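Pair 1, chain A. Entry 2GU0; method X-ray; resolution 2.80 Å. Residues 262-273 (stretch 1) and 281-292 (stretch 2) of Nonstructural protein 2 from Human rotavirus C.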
# COMPACT_ATOMS: atom_id res chain seq x y z
N VAL A 262 -16.68 22.71 44.24
CA VAL A 262 -16.00 23.83 43.61
C VAL A 262 -14.82 24.27 44.45
O VAL A 262 -14.92 24.39 45.67
CB VAL A 262 -16.95 25.02 43.41
CG1 VAL A 262 -16.17 26.22 42.89
CG2 VAL A 262 -18.03 24.64 42.43
N HIS A 263 -13.69 24.49 43.79
CA HIS A 263 -12.46 24.90 44.46
C HIS A 263 -12.66 26.12 45.37
O HIS A 263 -12.89 27.24 44.89
CB HIS A 263 -11.39 25.20 43.42
CG HIS A 263 -10.09 25.63 44.00
ND1 HIS A 263 -9.96 26.78 44.74
CD2 HIS A 263 -8.87 25.05 43.98
CE1 HIS A 263 -8.70 26.89 45.15
NE2 HIS A 263 -8.02 25.85 44.69
N PRO A 264 -12.53 25.93 46.70
CA PRO A 264 -12.70 26.97 47.72
C PRO A 264 -12.05 28.31 47.40
O PRO A 264 -12.69 29.36 47.50
CB PRO A 264 -12.10 26.32 48.97
CG PRO A 264 -12.41 24.88 48.76
CD PRO A 264 -12.03 24.69 47.31
N GLY A 265 -10.78 28.26 47.02
CA GLY A 265 -10.07 29.48 46.68
C GLY A 265 -10.85 30.26 45.65
O GLY A 265 -11.08 31.46 45.81
N TRP A 266 -11.27 29.57 44.60
CA TRP A 266 -12.05 30.17 43.52
C TRP A 266 -13.35 30.70 44.09
O TRP A 266 -13.69 31.86 43.89
CB TRP A 266 -12.32 29.10 42.45
CG TRP A 266 -13.07 29.59 41.23
CD1 TRP A 266 -14.42 29.56 41.02
CD2 TRP A 266 -12.50 30.18 40.05
NE1 TRP A 266 -14.72 30.09 39.79
CE2 TRP A 266 -13.56 30.48 39.18
CE3 TRP A 266 -11.19 30.48 39.66
CZ2 TRP A 266 -13.36 31.07 37.93
CZ3 TRP A 266 -10.98 31.07 38.42
CH2 TRP A 266 -12.06 31.35 37.57
N LYS A 267 -14.06 29.85 44.81
CA LYS A 267 -15.34 30.20 45.42
C LYS A 267 -15.36 31.61 46.01
O LYS A 267 -16.22 32.41 45.65
CB LYS A 267 -15.67 29.19 46.51
CG LYS A 267 -16.84 29.55 47.41
CD LYS A 267 -18.16 29.54 46.65
CE LYS A 267 -19.34 29.42 47.61
NZ LYS A 267 -19.38 28.11 48.34
N THR A 268 -14.41 31.89 46.90
CA THR A 268 -14.33 33.20 47.56
C THR A 268 -13.69 34.29 46.72
O THR A 268 -14.15 35.44 46.74
CB THR A 268 -13.55 33.12 48.90
OG1 THR A 268 -12.21 32.66 48.65
CG2 THR A 268 -14.23 32.17 49.88
N CYS A 269 -12.61 33.96 46.01
CA CYS A 269 -11.94 34.94 45.18
C CYS A 269 -12.94 35.57 44.23
O CYS A 269 -12.96 36.79 44.04
CB CYS A 269 -10.82 34.29 44.37
SG CYS A 269 -10.15 35.35 43.07
N ILE A 270 -13.79 34.74 43.64
CA ILE A 270 -14.81 35.22 42.71
C ILE A 270 -15.92 35.90 43.50
O ILE A 270 -16.72 36.65 42.95
CB ILE A 270 -15.39 34.05 41.85
CG1 ILE A 270 -14.29 33.51 40.92
CG2 ILE A 270 -16.57 34.52 41.02
CD1 ILE A 270 -13.62 34.59 40.10
N GLY A 271 -15.96 35.64 44.80
CA GLY A 271 -16.96 36.28 45.63
C GLY A 271 -16.49 37.70 45.87
O GLY A 271 -17.26 38.65 45.77
N GLN A 272 -15.20 37.83 46.17
CA GLN A 272 -14.59 39.13 46.43
C GLN A 272 -14.67 40.05 45.22
O GLN A 272 -14.86 41.26 45.37
CB GLN A 272 -13.13 38.96 46.84
CG GLN A 272 -12.92 38.07 48.06
CD GLN A 272 -11.58 38.31 48.73
OE1 GLN A 272 -10.53 38.29 48.09
NE2 GLN A 272 -11.61 38.54 50.04
N LEU A 273 -14.53 39.50 44.02
CA LEU A 273 -14.60 40.31 42.81
C LEU A 273 -16.01 40.85 42.57
O LEU A 273 -16.18 41.98 42.10
CB LEU A 273 -14.13 39.49 41.60
CG LEU A 273 -12.65 39.12 41.59
CD1 LEU A 273 -12.33 38.30 40.37
CD2 LEU A 273 -11.82 40.39 41.59
N VAL A 281 -6.16 42.12 45.25
CA VAL A 281 -6.45 41.72 46.63
C VAL A 281 -7.14 40.37 46.77
O VAL A 281 -6.95 39.68 47.77
CB VAL A 281 -7.35 42.77 47.34
CG1 VAL A 281 -7.51 42.41 48.80
CG2 VAL A 281 -6.74 44.16 47.18
N ALA A 282 -7.95 40.00 45.79
CA ALA A 282 -8.68 38.75 45.84
C ALA A 282 -7.92 37.55 45.27
O ALA A 282 -8.14 36.41 45.68
CB ALA A 282 -10.02 38.91 45.12
N LYS A 283 -7.01 37.82 44.32
CA LYS A 283 -6.23 36.77 43.69
C LYS A 283 -5.50 35.95 44.75
O LYS A 283 -4.98 34.88 44.47
CB LYS A 283 -5.19 37.36 42.74
CG LYS A 283 -4.02 38.00 43.46
CD LYS A 283 -2.79 38.15 42.56
CE LYS A 283 -2.97 39.23 41.52
NZ LYS A 283 -1.80 39.28 40.61
N THR A 284 -5.47 36.46 45.97
CA THR A 284 -4.80 35.80 47.07
C THR A 284 -5.57 34.61 47.64
O THR A 284 -5.01 33.54 47.83
CB THR A 284 -4.52 36.80 48.22
OG1 THR A 284 -3.57 37.77 47.76
CG2 THR A 284 -3.98 36.10 49.46
N SER A 285 -6.86 34.81 47.89
CA SER A 285 -7.68 33.75 48.45
C SER A 285 -7.79 32.51 47.56
O SER A 285 -8.40 31.52 47.94
CB SER A 285 -9.07 34.29 48.80
OG SER A 285 -9.53 35.21 47.83
N LEU A 286 -7.18 32.57 46.37
CA LEU A 286 -7.20 31.46 45.42
C LEU A 286 -6.34 30.29 45.88
O LEU A 286 -6.68 29.13 45.66
CB LEU A 286 -6.69 31.91 44.06
CG LEU A 286 -7.59 32.69 43.12
CD1 LEU A 286 -6.83 32.97 41.83
CD2 LEU A 286 -8.85 31.90 42.83
N TYR A 287 -5.20 30.60 46.50
CA TYR A 287 -4.28 29.57 46.96
C TYR A 287 -4.12 29.61 48.46
O TYR A 287 -3.38 28.80 49.03
CB TYR A 287 -2.93 29.80 46.32
CG TYR A 287 -2.44 31.21 46.54
CD1 TYR A 287 -1.85 31.57 47.75
CD2 TYR A 287 -2.63 32.19 45.58
CE1 TYR A 287 -1.45 32.89 47.98
CE2 TYR A 287 -2.24 33.51 45.81
CZ TYR A 287 -1.66 33.85 47.01
OH TYR A 287 -1.29 35.16 47.23
N SER A 288 -4.80 30.54 49.11
CA SER A 288 -4.69 30.65 50.55
C SER A 288 -5.84 30.01 51.33
O SER A 288 -5.79 29.96 52.56
CB SER A 288 -4.56 32.12 50.95
OG SER A 288 -5.69 32.86 50.53
N ILE A 289 -6.86 29.51 50.64
CA ILE A 289 -7.97 28.85 51.32
C ILE A 289 -7.92 27.33 51.20
O ILE A 289 -7.70 26.80 50.11
CB ILE A 289 -9.33 29.35 50.80
CG1 ILE A 289 -9.54 30.79 51.24
CG2 ILE A 289 -10.44 28.46 51.34
CD1 ILE A 289 -10.92 31.32 50.97
N LYS A 290 -8.13 26.64 52.32
CA LYS A 290 -8.09 25.17 52.38
C LYS A 290 -9.46 24.54 52.14
O LYS A 290 -10.49 25.17 52.38
CB LYS A 290 -7.58 24.72 53.75
CG LYS A 290 -6.46 25.58 54.31
CD LYS A 290 -6.22 25.32 55.79
CE LYS A 290 -5.27 26.36 56.39
NZ LYS A 290 -5.12 26.22 57.87
N PRO A 291 -9.49 23.29 51.65
CA PRO A 291 -10.77 22.62 51.41
C PRO A 291 -11.34 22.25 52.76
O PRO A 291 -10.65 22.36 53.77
CB PRO A 291 -10.37 21.38 50.61
CG PRO A 291 -9.06 21.76 50.00
CD PRO A 291 -8.38 22.49 51.12
N SER A 292 -12.59 21.81 52.80
CA SER A 292 -13.16 21.42 54.08
C SER A 292 -12.40 20.19 54.55
O SER A 292 -11.66 19.57 53.79
CB SER A 292 -14.63 21.08 53.91
OG SER A 292 -14.79 19.93 53.11

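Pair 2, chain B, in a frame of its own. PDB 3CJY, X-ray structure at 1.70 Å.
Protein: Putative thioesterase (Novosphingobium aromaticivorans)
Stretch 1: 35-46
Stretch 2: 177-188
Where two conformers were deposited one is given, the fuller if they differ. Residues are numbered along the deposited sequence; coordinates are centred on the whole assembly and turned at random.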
# COMPACT_ATOMS: atom_id res chain seq x y z
N LEU B 35 -14.61 -12.17 -10.37
CA LEU B 35 -13.19 -12.08 -10.64
C LEU B 35 -12.44 -11.81 -9.34
O LEU B 35 -12.76 -10.90 -8.55
CB LEU B 35 -12.91 -10.97 -11.67
CG LEU B 35 -11.45 -10.74 -12.07
CD1 LEU B 35 -10.82 -11.96 -12.75
CD2 LEU B 35 -11.39 -9.50 -12.99
N PHE B 36 -11.49 -12.72 -9.11
CA PHE B 36 -10.56 -12.65 -7.99
C PHE B 36 -9.81 -11.31 -8.00
O PHE B 36 -9.27 -10.89 -9.02
CB PHE B 36 -9.59 -13.86 -8.09
CG PHE B 36 -8.55 -13.94 -7.02
CD1 PHE B 36 -8.85 -13.69 -5.70
CD2 PHE B 36 -7.27 -14.34 -7.37
CE1 PHE B 36 -7.86 -13.81 -4.71
CE2 PHE B 36 -6.27 -14.44 -6.40
CZ PHE B 36 -6.59 -14.20 -5.08
N GLY B 37 -9.79 -10.64 -6.85
CA GLY B 37 -9.13 -9.35 -6.73
C GLY B 37 -7.68 -9.39 -7.17
O GLY B 37 -7.23 -8.51 -7.89
N GLY B 38 -6.97 -10.43 -6.71
CA GLY B 38 -5.58 -10.61 -7.07
C GLY B 38 -5.37 -10.75 -8.55
O GLY B 38 -4.33 -10.34 -9.11
N ALA B 39 -6.35 -11.36 -9.21
CA ALA B 39 -6.29 -11.53 -10.68
C ALA B 39 -6.48 -10.17 -11.33
O ALA B 39 -5.89 -9.86 -12.32
CB ALA B 39 -7.35 -12.50 -11.19
N SER B 40 -7.33 -9.35 -10.74
CA SER B 40 -7.53 -7.99 -11.24
C SER B 40 -6.20 -7.23 -11.19
O SER B 40 -5.82 -6.56 -12.16
CB SER B 40 -8.60 -7.25 -10.44
OG SER B 40 -9.87 -7.80 -10.75
N MSE B 41 -5.55 -7.32 -10.04
CA MSE B 41 -4.25 -6.68 -9.87
C MSE B 41 -3.24 -7.25 -10.88
O MSE B 41 -2.57 -6.48 -11.61
CB MSE B 41 -3.70 -6.79 -8.46
CG MSE B 41 -2.26 -6.31 -8.44
SE MSE B 41 -2.05 -4.35 -8.73
CE MSE B 41 -2.47 -3.85 -6.91
N ALA B 42 -3.18 -8.56 -11.00
CA ALA B 42 -2.28 -9.23 -11.95
C ALA B 42 -2.46 -8.71 -13.36
O ALA B 42 -1.50 -8.43 -14.08
CB ALA B 42 -2.48 -10.73 -11.91
N LEU B 43 -3.72 -8.58 -13.77
CA LEU B 43 -4.09 -8.13 -15.12
C LEU B 43 -3.71 -6.68 -15.32
O LEU B 43 -3.21 -6.29 -16.36
CB LEU B 43 -5.59 -8.37 -15.35
CG LEU B 43 -6.05 -9.80 -15.67
CD1 LEU B 43 -7.52 -10.08 -15.34
CD2 LEU B 43 -5.75 -10.13 -17.14
N ALA B 44 -3.93 -5.89 -14.29
CA ALA B 44 -3.60 -4.46 -14.39
C ALA B 44 -2.09 -4.31 -14.57
O ALA B 44 -1.58 -3.52 -15.42
CB ALA B 44 -4.12 -3.72 -13.16
N LEU B 45 -1.33 -5.08 -13.78
CA LEU B 45 0.11 -5.00 -13.86
C LEU B 45 0.65 -5.55 -15.16
O LEU B 45 1.65 -5.06 -15.69
CB LEU B 45 0.75 -5.74 -12.71
CG LEU B 45 0.44 -5.29 -11.28
CD1 LEU B 45 1.14 -6.26 -10.31
CD2 LEU B 45 0.88 -3.85 -11.07
N ASP B 46 -0.04 -6.55 -15.69
CA ASP B 46 0.36 -7.22 -16.92
C ASP B 46 0.24 -6.23 -18.10
O ASP B 46 1.20 -6.00 -18.82
CB ASP B 46 -0.48 -8.48 -17.17
CG ASP B 46 0.07 -9.35 -18.29
OD1 ASP B 46 1.10 -10.02 -18.08
OD2 ASP B 46 -0.53 -9.38 -19.38
N ASP B 177 6.15 -14.99 -11.15
CA ASP B 177 6.23 -13.69 -11.79
C ASP B 177 5.30 -12.67 -11.13
O ASP B 177 4.61 -12.97 -10.14
CB ASP B 177 5.98 -13.78 -13.31
CG ASP B 177 4.60 -14.31 -13.67
OD1 ASP B 177 3.73 -14.52 -12.80
OD2 ASP B 177 4.39 -14.56 -14.87
N ALA B 178 5.21 -11.46 -11.71
CA ALA B 178 4.42 -10.37 -11.13
C ALA B 178 2.93 -10.77 -10.98
O ALA B 178 2.30 -10.50 -9.93
CB ALA B 178 4.59 -9.14 -11.94
N ALA B 179 2.43 -11.48 -11.99
CA ALA B 179 1.03 -11.94 -12.01
C ALA B 179 0.77 -12.90 -10.85
O ALA B 179 -0.17 -12.72 -10.05
CB ALA B 179 0.67 -12.58 -13.32
N SER B 180 1.65 -13.88 -10.71
CA SER B 180 1.53 -14.85 -9.63
C SER B 180 1.60 -14.19 -8.27
O SER B 180 0.84 -14.50 -7.39
CB SER B 180 2.60 -15.97 -9.72
OG SER B 180 2.36 -16.76 -10.88
N LEU B 181 2.55 -13.28 -8.10
CA LEU B 181 2.72 -12.57 -6.81
C LEU B 181 1.47 -11.70 -6.47
O LEU B 181 0.98 -11.69 -5.35
CB LEU B 181 4.02 -11.75 -6.86
CG LEU B 181 5.33 -12.57 -6.96
CD1 LEU B 181 6.50 -11.67 -7.28
CD2 LEU B 181 5.53 -13.42 -5.68
N ALA B 182 0.91 -11.03 -7.49
CA ALA B 182 -0.27 -10.22 -7.28
C ALA B 182 -1.41 -11.13 -6.80
O ALA B 182 -2.17 -10.77 -5.94
CB ALA B 182 -0.67 -9.49 -8.58
N MSE B 183 -1.51 -12.32 -7.38
CA MSE B 183 -2.60 -13.22 -7.03
C MSE B 183 -2.40 -13.73 -5.58
O MSE B 183 -3.33 -13.75 -4.78
CB MSE B 183 -2.72 -14.33 -8.08
CG MSE B 183 -3.51 -13.78 -9.26
SE MSE B 183 -3.73 -15.01 -10.77
CE MSE B 183 -2.14 -14.80 -11.40
N PHE B 184 -1.18 -14.14 -5.24
CA PHE B 184 -0.91 -14.66 -3.91
C PHE B 184 -1.03 -13.61 -2.80
O PHE B 184 -1.36 -13.92 -1.64
CB PHE B 184 0.48 -15.33 -3.86
CG PHE B 184 0.57 -16.62 -4.64
CD1 PHE B 184 -0.57 -17.36 -4.95
CD2 PHE B 184 1.81 -17.18 -4.91
CE1 PHE B 184 -0.46 -18.64 -5.55
CE2 PHE B 184 1.92 -18.43 -5.56
CZ PHE B 184 0.77 -19.13 -5.89
N ALA B 185 -0.73 -12.35 -3.16
CA ALA B 185 -0.87 -11.22 -2.24
C ALA B 185 -2.34 -11.06 -1.80
O ALA B 185 -2.62 -10.62 -0.71
CB ALA B 185 -0.38 -9.87 -2.90
N ASP B 186 -3.27 -11.43 -2.69
CA ASP B 186 -4.70 -11.30 -2.38
C ASP B 186 -5.31 -12.50 -1.64
O ASP B 186 -6.52 -12.73 -1.68
CB ASP B 186 -5.49 -10.95 -3.62
CG ASP B 186 -6.89 -10.39 -3.31
OD1 ASP B 186 -7.04 -9.60 -2.37
OD2 ASP B 186 -7.86 -10.77 -4.01
N PHE B 187 -4.46 -13.21 -0.91
CA PHE B 187 -4.92 -14.23 0.02
C PHE B 187 -5.19 -13.62 1.43
O PHE B 187 -5.62 -14.30 2.35
CB PHE B 187 -3.92 -15.38 0.11
CG PHE B 187 -4.13 -16.45 -0.92
CD1 PHE B 187 -4.04 -16.16 -2.28
CD2 PHE B 187 -4.37 -17.77 -0.51
CE1 PHE B 187 -4.24 -17.12 -3.23
CE2 PHE B 187 -4.54 -18.77 -1.47
CZ PHE B 187 -4.46 -18.43 -2.83
N LEU B 188 -5.05 -12.31 1.56
CA LEU B 188 -5.28 -11.66 2.86
C LEU B 188 -6.71 -11.84 3.37
O LEU B 188 -6.90 -11.87 4.56
CB LEU B 188 -4.86 -10.18 2.89
CG LEU B 188 -3.39 -9.96 3.18
CD1 LEU B 188 -2.95 -8.56 2.83
CD2 LEU B 188 -3.09 -10.31 4.65

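Pair 1 (Nonstructural protein 2, chain A) and pair 2 (putative thioesterase, chain B) share a helix that starts close against a second, helical segment; 14 central residues superpose with an RMSD of 0.8 Å. In pair 2 the two helix axes approach to 7.3 Å and run roughly antiparallel, at 152°. The second stretch of pair 1 is less regular, with weak helical bonding about 285-288, yet it follows the helix of pair 2 closely from Thr A284 to Leu A286; before that, the match skips Ala B179.

The closest point of both backbones is a glycine. Gly A265 lies 3.7 Å, CA to CA, from Leu A286, and the matched Gly B38 lies 4.0 Å, CA to CA, from Met B183. Neither position has room for a side chain: an ideal CB on Gly A265 would fall 2.0 Å from Leu A286 O, and one on Gly B38 2.9 Å from Met B183 CA. In pair 1 the glycine instead makes CA-H...O contacts, with Gly A265 CA 2.9 Å from Ser A285 O and 3.6 Å from Leu A286 O.

Just before the helix, His A263 and Phe B36 match, both with chi1 t and side-chain centres 0.9 Å apart. The imidazole reaches Leu A286 O with its edge (His A263 CE1 to Leu A286 O 3.1 Å), while His A263 ND1 accepts from Trp A266 N at 3.1 Å and caps the helix. The phenyl edge likewise meets a carbonyl, Phe B36 CZ to Met B183 O 3.3 Å, but cannot cap.

Leu A286 and Met B183 (selenomethionine) also match, their side-chain centres 0.8 Å apart. Leu A286 CD2 packs 3.5 Å from Cys A269 CB; Met B183 CE lies 4.1 Å from the matched Ala B42 CB.

Ser A285 and Ala B182 both point toward the first helix. Ala B182 is a knob among Gly B38, Met B41, Ala B42 and Leu B45, Ala B182 CB lying 3.6 Å from Met B41 CG and 4.1 Å from Leu B45 CD1. Ser A285 brings a hydroxyl into this place, and Ser A285 OG donates to Ala A282 O at 2.8 Å. Around it, Thr A268 stands at the position of Met B41, with Thr A268 OG1 3.5 Å from Ser A285 CB, and Gln A272 at that of Leu B45, with Gln A272 OE1 3.2 Å from Ser A285 OG. The surroundings are thus more polar in pair 1 and apolar in pair 2.

Ala A282 and Ala B178 match loosely and both point toward the first helix; Ala A282 CB lies 3.1 Å from Gln A272 OE1, whereas the side chain of Ala B178 stays farther from the first stretch.

Ile A289 and Asp B186 also match loosely, with CA atoms 1.6 Å apart after superposition. Ile A289 CG2 packs 3.6 Å from Pro A264 CB; Asp B186 OD2 accepts a weak hydrogen bond from Gly B38 N at 2.9 Å.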